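PDB 2C21: trypanothione-dependent glyoxalase I, which binds nickel(II) ions at sites shared between its two subunits, as a dimeric metalloprotein of the glyoxalase/bleomycin resistance protein/dioxygenase superfamily. Local coordinates for residues Thr12-Gly17 with Val114-Gly119; Lys24-Arg29 with Leu61-Asn66. One frame throughout, in Å; residues are numbered along the deposited sequence.

Contact 1 of 2, residues Thr12-Gly17 with Val114-Gly119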
ATOM      1  N   THR A  12      -3.014   0.685  -2.970  1.00 36.59           N
ATOM      2  CA  THR A  12      -1.619   0.720  -3.357  1.00 36.40           C
ATOM      3  C   THR A  12      -1.533   0.130  -4.751  1.00 36.72           C
ATOM      4  O   THR A  12      -2.134  -0.920  -5.024  1.00 35.78           O
ATOM      5  CB  THR A  12      -0.755  -0.123  -2.388  1.00 36.33           C
ATOM      6  OG1 THR A  12      -0.895   0.385  -1.060  1.00 36.24           O
ATOM      7  CG2 THR A  12       0.676  -0.087  -2.779  1.00 37.99           C
ATOM      8  N   MET A  13      -0.789   0.797  -5.634  1.00 36.45           N
ATOM      9  CA  MET A  13      -0.668   0.353  -7.023  1.00 36.81           C
ATOM     10  C   MET A  13       0.722  -0.210  -7.323  1.00 36.90           C
ATOM     11  O   MET A  13       1.733   0.411  -6.992  1.00 37.90           O
ATOM     12  CB  MET A  13      -0.938   1.509  -7.970  1.00 36.94           C
ATOM     13  CG  MET A  13      -1.037   1.103  -9.460  1.00 37.78           C
ATOM     14  SD  MET A  13       0.514   0.884 -10.337  1.00 38.26           S
ATOM     15  CE  MET A  13       0.807   2.516 -11.004  1.00 38.81           C
ATOM     16  N   ILE A  14       0.759  -1.367  -7.987  1.00 37.17           N
ATOM     17  CA  ILE A  14       2.008  -1.970  -8.493  1.00 37.12           C
ATOM     18  C   ILE A  14       1.801  -2.320  -9.976  1.00 37.31           C
ATOM     19  O   ILE A  14       0.677  -2.626 -10.394  1.00 36.33           O
ATOM     20  CB  ILE A  14       2.399  -3.253  -7.714  1.00 37.56           C
ATOM     21  CG1 ILE A  14       1.269  -4.285  -7.734  1.00 38.72           C
ATOM     22  CG2 ILE A  14       2.803  -2.928  -6.276  1.00 38.16           C
ATOM     23  CD1 ILE A  14       1.721  -5.694  -7.350  1.00 39.59           C
ATOM     24  N   ARG A  15       2.868  -2.261 -10.767  1.00 37.29           N
ATOM     25  CA  ARG A  15       2.795  -2.659 -12.166  1.00 36.62           C
ATOM     26  C   ARG A  15       3.244  -4.108 -12.303  1.00 36.77           C
ATOM     27  O   ARG A  15       4.178  -4.559 -11.627  1.00 36.95           O
ATOM     28  CB  ARG A  15       3.654  -1.767 -13.065  1.00 36.84           C
ATOM     29  CG  ARG A  15       3.308  -0.257 -13.018  1.00 36.60           C
ATOM     30  CD  ARG A  15       4.320   0.579 -13.765  1.00 38.48           C
ATOM     31  NE  ARG A  15       4.003   2.015 -13.654  1.00 40.16           N
ATOM     32  CZ  ARG A  15       4.397   2.817 -12.664  1.00 42.93           C
ATOM     33  NH1 ARG A  15       5.169   2.388 -11.673  1.00 40.15           N
ATOM     34  NH2 ARG A  15       4.007   4.088 -12.666  1.00 42.61           N
ATOM     35  N   VAL A  16       2.559  -4.835 -13.169  1.00 36.61           N
ATOM     36  CA  VAL A  16       2.754  -6.281 -13.308  1.00 36.06           C
ATOM     37  C   VAL A  16       2.934  -6.652 -14.755  1.00 35.95           C
ATOM     38  O   VAL A  16       2.362  -6.018 -15.656  1.00 35.26           O
ATOM     39  CB  VAL A  16       1.585  -7.076 -12.693  1.00 36.63           C
ATOM     40  CG1 VAL A  16       1.457  -6.752 -11.190  1.00 38.58           C
ATOM     41  CG2 VAL A  16       0.261  -6.801 -13.416  1.00 36.70           C
ATOM     42  N   GLY A  17       3.706  -7.708 -14.986  1.00 36.17           N
ATOM     43  CA  GLY A  17       4.004  -8.156 -16.347  1.00 36.56           C
ATOM     44  C   GLY A  17       2.924  -8.965 -17.051  1.00 36.87           C
ATOM     45  O   GLY A  17       2.900  -9.017 -18.273  1.00 37.01           O
ATOM     46  N   VAL A 114       6.913 -13.638   1.437  1.00 37.45           N
ATOM     47  CA  VAL A 114       6.772 -14.380   0.188  1.00 37.45           C
ATOM     48  C   VAL A 114       6.885 -13.411  -0.997  1.00 37.23           C
ATOM     49  O   VAL A 114       6.760 -12.192  -0.831  1.00 37.11           O
ATOM     50  CB  VAL A 114       5.437 -15.168   0.137  1.00 37.58           C
ATOM     51  CG1 VAL A 114       5.287 -16.031   1.395  1.00 38.29           C
ATOM     52  CG2 VAL A 114       4.232 -14.235  -0.047  1.00 38.01           C
ATOM     53  N   VAL A 115       7.125 -13.963  -2.183  1.00 36.98           N
ATOM     54  CA  VAL A 115       7.380 -13.156  -3.371  1.00 36.60           C
ATOM     55  C   VAL A 115       6.315 -13.424  -4.431  1.00 36.47           C
ATOM     56  O   VAL A 115       6.011 -14.583  -4.735  1.00 36.43           O
ATOM     57  CB  VAL A 115       8.790 -13.433  -3.929  1.00 36.27           C
ATOM     58  CG1 VAL A 115       9.160 -12.388  -4.988  1.00 36.66           C
ATOM     59  CG2 VAL A 115       9.815 -13.428  -2.793  1.00 35.93           C
ATOM     60  N   ASP A 116       5.726 -12.355  -4.977  1.00 36.40           N
ATOM     61  CA  ASP A 116       4.682 -12.499  -5.971  1.00 36.29           C
ATOM     62  C   ASP A 116       5.306 -12.770  -7.343  1.00 36.27           C
ATOM     63  O   ASP A 116       6.531 -12.728  -7.481  1.00 35.21           O
ATOM     64  CB  ASP A 116       3.693 -11.301  -5.916  1.00 36.40           C
ATOM     65  CG  ASP A 116       4.040 -10.159  -6.846  1.00 36.50           C
ATOM     66  OD1 ASP A 116       5.171 -10.082  -7.391  1.00 35.53           O
ATOM     67  OD2 ASP A 116       3.129  -9.299  -7.014  1.00 37.53           O
ATOM     68  N   PRO A 117       4.473 -13.084  -8.362  1.00 36.74           N
ATOM     69  CA  PRO A 117       5.045 -13.503  -9.648  1.00 36.67           C
ATOM     70  C   PRO A 117       5.966 -12.488 -10.341  1.00 36.77           C
ATOM     71  O   PRO A 117       6.809 -12.892 -11.162  1.00 36.25           O
ATOM     72  CB  PRO A 117       3.808 -13.817 -10.482  1.00 37.13           C
ATOM     73  CG  PRO A 117       2.773 -14.207  -9.441  1.00 37.26           C
ATOM     74  CD  PRO A 117       3.005 -13.151  -8.397  1.00 36.53           C
ATOM     75  N   ASP A 118       5.839 -11.207  -9.988  1.00 36.44           N
ATOM     76  CA  ASP A 118       6.697 -10.163 -10.550  1.00 36.93           C
ATOM     77  C   ASP A 118       7.900  -9.798  -9.684  1.00 36.95           C
ATOM     78  O   ASP A 118       8.715  -8.975 -10.105  1.00 37.73           O
ATOM     79  CB  ASP A 118       5.895  -8.891 -10.829  1.00 36.59           C
ATOM     80  CG  ASP A 118       4.910  -9.066 -11.948  1.00 36.94           C
ATOM     81  OD1 ASP A 118       5.312  -8.988 -13.128  1.00 35.88           O
ATOM     82  OD2 ASP A 118       3.726  -9.299 -11.639  1.00 41.06           O
ATOM     83  N   GLY A 119       8.015 -10.383  -8.494  1.00 36.97           N
ATOM     84  CA  GLY A 119       9.135 -10.100  -7.609  1.00 37.00           C
ATOM     85  C   GLY A 119       8.858  -9.124  -6.469  1.00 37.45           C
ATOM     86  O   GLY A 119       9.777  -8.756  -5.723  1.00 37.76           O
TER

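Contact 2 of 2, residues Lys24-Arg29 with Leu61-Asn66. With NI (nickel (II) ion), chain G.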
ATOM      1  N   LYS A  24      -4.104 -14.844 -10.590  1.00 39.98           N
ATOM      2  CA  LYS A  24      -4.101 -16.211 -10.051  1.00 39.90           C
ATOM      3  C   LYS A  24      -3.462 -16.271  -8.667  1.00 39.73           C
ATOM      4  O   LYS A  24      -3.995 -16.894  -7.735  1.00 39.75           O
ATOM      5  CB  LYS A  24      -3.363 -17.164 -10.998  1.00 40.24           C
ATOM      6  CG  LYS A  24      -3.617 -18.647 -10.703  1.00 41.80           C
ATOM      7  CD  LYS A  24      -3.024 -19.542 -11.776  1.00 43.73           C
ATOM      8  CE  LYS A  24      -3.331 -21.001 -11.503  1.00 45.66           C
ATOM      9  NZ  LYS A  24      -2.616 -21.456 -10.281  1.00 47.66           N
ATOM     10  N   PHE A  25      -2.307 -15.627  -8.543  1.00 39.30           N
ATOM     11  CA  PHE A  25      -1.610 -15.537  -7.276  1.00 38.61           C
ATOM     12  C   PHE A  25      -2.455 -14.852  -6.178  1.00 38.34           C
ATOM     13  O   PHE A  25      -2.672 -15.423  -5.116  1.00 38.46           O
ATOM     14  CB  PHE A  25      -0.292 -14.784  -7.466  1.00 38.59           C
ATOM     15  CG  PHE A  25       0.492 -14.633  -6.203  1.00 37.60           C
ATOM     16  CD1 PHE A  25       1.305 -15.665  -5.750  1.00 36.42           C
ATOM     17  CD2 PHE A  25       0.394 -13.474  -5.452  1.00 37.31           C
ATOM     18  CE1 PHE A  25       2.017 -15.538  -4.584  1.00 35.28           C
ATOM     19  CE2 PHE A  25       1.096 -13.334  -4.275  1.00 37.69           C
ATOM     20  CZ  PHE A  25       1.910 -14.368  -3.830  1.00 35.46           C
ATOM     21  N   TYR A  26      -2.929 -13.635  -6.427  1.00 38.17           N
ATOM     22  CA  TYR A  26      -3.600 -12.868  -5.373  1.00 38.30           C
ATOM     23  C   TYR A  26      -4.960 -13.456  -4.997  1.00 38.45           C
ATOM     24  O   TYR A  26      -5.380 -13.345  -3.845  1.00 39.18           O
ATOM     25  CB  TYR A  26      -3.687 -11.358  -5.719  1.00 38.32           C
ATOM     26  CG  TYR A  26      -2.342 -10.666  -5.606  1.00 38.65           C
ATOM     27  CD1 TYR A  26      -1.798 -10.369  -4.363  1.00 40.61           C
ATOM     28  CD2 TYR A  26      -1.600 -10.345  -6.739  1.00 38.93           C
ATOM     29  CE1 TYR A  26      -0.533  -9.764  -4.246  1.00 40.11           C
ATOM     30  CE2 TYR A  26      -0.362  -9.734  -6.639  1.00 39.35           C
ATOM     31  CZ  TYR A  26       0.174  -9.440  -5.397  1.00 39.89           C
ATOM     32  OH  TYR A  26       1.423  -8.841  -5.304  1.00 38.53           O
ATOM     33  N   THR A  27      -5.631 -14.102  -5.943  1.00 38.40           N
ATOM     34  CA  THR A  27      -6.896 -14.783  -5.643  1.00 38.46           C
ATOM     35  C   THR A  27      -6.679 -16.171  -5.029  1.00 38.27           C
ATOM     36  O   THR A  27      -7.087 -16.419  -3.895  1.00 37.77           O
ATOM     37  CB  THR A  27      -7.811 -14.857  -6.896  1.00 38.51           C
ATOM     38  OG1 THR A  27      -7.155 -15.580  -7.943  1.00 38.07           O
ATOM     39  CG2 THR A  27      -8.121 -13.459  -7.392  1.00 39.20           C
ATOM     40  N   GLU A  28      -6.027 -17.066  -5.767  1.00 38.56           N
ATOM     41  CA  GLU A  28      -5.896 -18.460  -5.331  1.00 38.66           C
ATOM     42  C   GLU A  28      -4.909 -18.635  -4.177  1.00 38.49           C
ATOM     43  O   GLU A  28      -5.168 -19.416  -3.261  1.00 37.93           O
ATOM     44  CB  GLU A  28      -5.510 -19.384  -6.496  1.00 38.97           C
ATOM     45  CG  GLU A  28      -6.520 -19.387  -7.651  1.00 39.92           C
ATOM     46  CD  GLU A  28      -6.123 -20.342  -8.760  1.00 41.66           C
ATOM     47  OE1 GLU A  28      -5.062 -20.994  -8.634  1.00 43.34           O
ATOM     48  OE2 GLU A  28      -6.873 -20.438  -9.768  1.00 43.00           O
ATOM     49  N   ARG A  29      -3.789 -17.919  -4.208  1.00 38.21           N
ATOM     50  CA  ARG A  29      -2.796 -18.049  -3.131  1.00 38.58           C
ATOM     51  C   ARG A  29      -3.113 -17.166  -1.920  1.00 38.30           C
ATOM     52  O   ARG A  29      -2.867 -17.575  -0.794  1.00 38.55           O
ATOM     53  CB  ARG A  29      -1.362 -17.796  -3.631  1.00 38.46           C
ATOM     54  CG  ARG A  29      -0.940 -18.639  -4.849  1.00 39.33           C
ATOM     55  CD  ARG A  29      -0.450 -20.065  -4.500  1.00 40.41           C
ATOM     56  NE  ARG A  29      -1.437 -20.865  -3.767  1.00 41.43           N
ATOM     57  CZ  ARG A  29      -2.420 -21.588  -4.312  1.00 41.46           C
ATOM     58  NH1 ARG A  29      -2.601 -21.638  -5.626  1.00 42.61           N
ATOM     59  NH2 ARG A  29      -3.243 -22.262  -3.525  1.00 41.72           N
ATOM     60  N   LEU A  61      -5.710  -3.469  -3.548  1.00 37.90           N
ATOM     61  CA  LEU A  61      -4.543  -3.552  -4.403  1.00 38.21           C
ATOM     62  C   LEU A  61      -4.950  -3.245  -5.844  1.00 38.19           C
ATOM     63  O   LEU A  61      -5.957  -3.774  -6.338  1.00 37.47           O
ATOM     64  CB  LEU A  61      -3.952  -4.969  -4.311  1.00 38.72           C
ATOM     65  CG  LEU A  61      -2.702  -5.302  -5.122  1.00 39.86           C
ATOM     66  CD1 LEU A  61      -1.556  -4.358  -4.776  1.00 41.16           C
ATOM     67  CD2 LEU A  61      -2.308  -6.757  -4.862  1.00 41.20           C
ATOM     68  N   GLU A  62      -4.177  -2.370  -6.490  1.00 37.76           N
ATOM     69  CA  GLU A  62      -4.356  -2.014  -7.890  1.00 38.47           C
ATOM     70  C   GLU A  62      -3.181  -2.529  -8.704  1.00 38.82           C
ATOM     71  O   GLU A  62      -2.027  -2.171  -8.423  1.00 38.77           O
ATOM     72  CB  GLU A  62      -4.425  -0.493  -8.078  1.00 38.17           C
ATOM     73  CG  GLU A  62      -4.651  -0.079  -9.518  1.00 38.47           C
ATOM     74  CD  GLU A  62      -4.516   1.423  -9.747  1.00 41.42           C
ATOM     75  OE1 GLU A  62      -4.275   2.165  -8.776  1.00 39.13           O
ATOM     76  OE2 GLU A  62      -4.669   1.848 -10.909  1.00 43.51           O
ATOM     77  N   LEU A  63      -3.474  -3.350  -9.716  1.00 38.58           N
ATOM     78  CA  LEU A  63      -2.473  -3.795 -10.681  1.00 38.83           C
ATOM     79  C   LEU A  63      -2.634  -3.022 -11.975  1.00 38.72           C
ATOM     80  O   LEU A  63      -3.739  -2.891 -12.481  1.00 38.84           O
ATOM     81  CB  LEU A  63      -2.635  -5.281 -10.988  1.00 39.20           C
ATOM     82  CG  LEU A  63      -2.920  -6.203  -9.818  1.00 40.77           C
ATOM     83  CD1 LEU A  63      -3.097  -7.618 -10.353  1.00 41.14           C
ATOM     84  CD2 LEU A  63      -1.804  -6.120  -8.807  1.00 40.54           C
ATOM     85  N   THR A  64      -1.516  -2.533 -12.508  1.00 38.63           N
ATOM     86  CA  THR A  64      -1.472  -1.890 -13.798  1.00 38.59           C
ATOM     87  C   THR A  64      -0.670  -2.789 -14.729  1.00 38.09           C
ATOM     88  O   THR A  64       0.461  -3.172 -14.407  1.00 37.65           O
ATOM     89  CB  THR A  64      -0.736  -0.526 -13.709  1.00 38.81           C
ATOM     90  OG1 THR A  64      -1.423   0.337 -12.796  1.00 38.89           O
ATOM     91  CG2 THR A  64      -0.664   0.120 -15.066  1.00 38.86           C
ATOM     92  N   TYR A  65      -1.283  -3.135 -15.857  1.00 37.60           N
ATOM     93  CA  TYR A  65      -0.614  -3.833 -16.932  1.00 37.83           C
ATOM     94  C   TYR A  65      -0.444  -2.859 -18.102  1.00 38.10           C
ATOM     95  O   TYR A  65      -1.428  -2.288 -18.588  1.00 38.11           O
ATOM     96  CB  TYR A  65      -1.445  -5.056 -17.363  1.00 37.50           C
ATOM     97  CG  TYR A  65      -0.971  -5.677 -18.649  1.00 37.66           C
ATOM     98  CD1 TYR A  65       0.266  -6.322 -18.710  1.00 37.59           C
ATOM     99  CD2 TYR A  65      -1.743  -5.614 -19.815  1.00 36.24           C
ATOM    100  CE1 TYR A  65       0.718  -6.888 -19.886  1.00 37.48           C
ATOM    101  CE2 TYR A  65      -1.293  -6.181 -20.998  1.00 35.84           C
ATOM    102  CZ  TYR A  65      -0.064  -6.812 -21.029  1.00 37.21           C
ATOM    103  OH  TYR A  65       0.414  -7.383 -22.191  1.00 36.56           O
ATOM    104  N   ASN A  66       0.801  -2.666 -18.541  1.00 38.20           N
ATOM    105  CA  ASN A  66       1.091  -1.950 -19.772  1.00 38.47           C
ATOM    106  C   ASN A  66       1.292  -2.941 -20.898  1.00 38.39           C
ATOM    107  O   ASN A  66       2.141  -3.823 -20.791  1.00 38.18           O
ATOM    108  CB  ASN A  66       2.333  -1.075 -19.617  1.00 39.08           C
ATOM    109  CG  ASN A  66       2.066   0.127 -18.758  1.00 41.14           C
ATOM    110  OD1 ASN A  66       1.313   1.017 -19.149  1.00 44.51           O
ATOM    111  ND2 ASN A  66       2.638   0.146 -17.571  1.00 42.15           N
TER
HETATM  112 NI    NI G1142      -4.396   4.438  -8.109  0.50 35.36          NI
HETATM  113  O   HOH W   1      -5.578   4.773  -9.385  1.00 38.79           O

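Contact 1 of 2, residues Thr12-Gly17 with Val114-Gly119
Val16 and Asp118 mark the closest backbone approach, their CA atoms 6.2 Å apart, where residues 16-17, following on from strand 8-15, meet the type I beta turn Asp116-Gly119 that follows strand 111-115. The two strands belong to the two four-stranded mixed sheets of a glyoxalase-superfamily fold, so the contact is a bridge from sheet to sheet.

Asp118 reaches across and uses its two carboxylate oxygens differently. OD1 accepts the Gly17 N-H at 2.8 Å; the bond is fairly straight (160°) and arrives on the syn side, somewhat tilted from the carboxylate plane. Arg21, on helix 19-29, adds a salt bridge to the same oxygen, so a backbone donor and a charge both fix the group. OD2 instead lies against Val16, 3.3 Å from its CB and 3.4 Å from its CG1, with the two side chains crossing at about a right angle. With chi1 at -68°, Asp118 CG stands opposite its own carbonyl carbon, which aims the carboxylate at the Val16-Gly17 junction.

The turn is braced from within: Gly119 N donates to Asp116 O at 3.0 Å, and Asp116 OD1 closes an Asx turn by accepting from Asp118 N at 2.9 Å. Asp118 N lies well above the carboxylate plane, 55° out of it. Tyr120 N is a further donor to OD1.

On the facing strand, residues 12-14 pair in an antiparallel ladder with the second subunit, while Ile14 points inward to the turn. Ile14 and Asp116 approach from opposite directions. Asp116 OD2 finds its polar partner in the hydroxyl of Tyr26; toward this strand it makes a van der Waals contact with a methyl, Ile14 CD1 lying 3.9 Å from Asp116 OD2.

Contact 2 of 2, residues Lys24-Arg29 with Leu61-Asn66
Tyr26 and Leu61 join helix 19-29 to strand 60-66 in helix-on-sheet packing within the glyoxalase-superfamily fold. Their CA atoms are 9.4 Å apart, so side chains alone bridge the gap, and no hydrogen bond crosses it.

Followed outward from CB, Tyr26 turns its CG away from its own carbonyl carbon (chi1 -73°), carrying the ring over the strand. One ring face receives Leu61 CD2, which comes closest to CE1 at 3.5 Å and stands almost directly over the ring centre, 13° off the normal; this is a CH-pi contact. The opposite face is covered by Phe25 CD2, 3.7 Å above the ring plane, so the ring is clamped between a methyl of the strand and its neighbour in the helix. Farther along, CE2 has Leu63 CD2 obliquely placed at a looser 4.5 Å. At the tip, OH has its hydrogen-bond partner outside the two segments, in Asp116.

Between Leu61 and Leu63, which point to the helix, Glu62 is directed elsewhere, toward a nickel(II) ion. Its CG lies opposite the backbone N (chi1 -178°) and the chain stays extended beyond it. His11, a water, and His80 and Glu123 of the second subunit also bind the metal. Glu62 coordinates through one oxygen: OE1 is 2.4 Å from the nickel, whereas OE2 is 3.8 Å from it.

From the N terminus the chain runs through strand 8-15, in the first half of contact 1, and, after a short loop, into helix 19-29, the first half of contact 2. Strands 33-40 and 45-51 follow before strand 60-66 closes contact 2, with 31 residues between its segments. Contact 1 closes only at residues 114-119, the end of strand 111-115 and the turn after it, spanning 96 residues, so the smaller loop lies wholly within the larger. Strands 8-15 and 60-66 are neighbours in one sheet: Thr12 O and Glu62 N, 2.9 Å apart, probably hydrogen-bond. Contact 2 thus fixes the helix on this sheet, contact 1 ties the sheet to the other one, and both reach the second subunit.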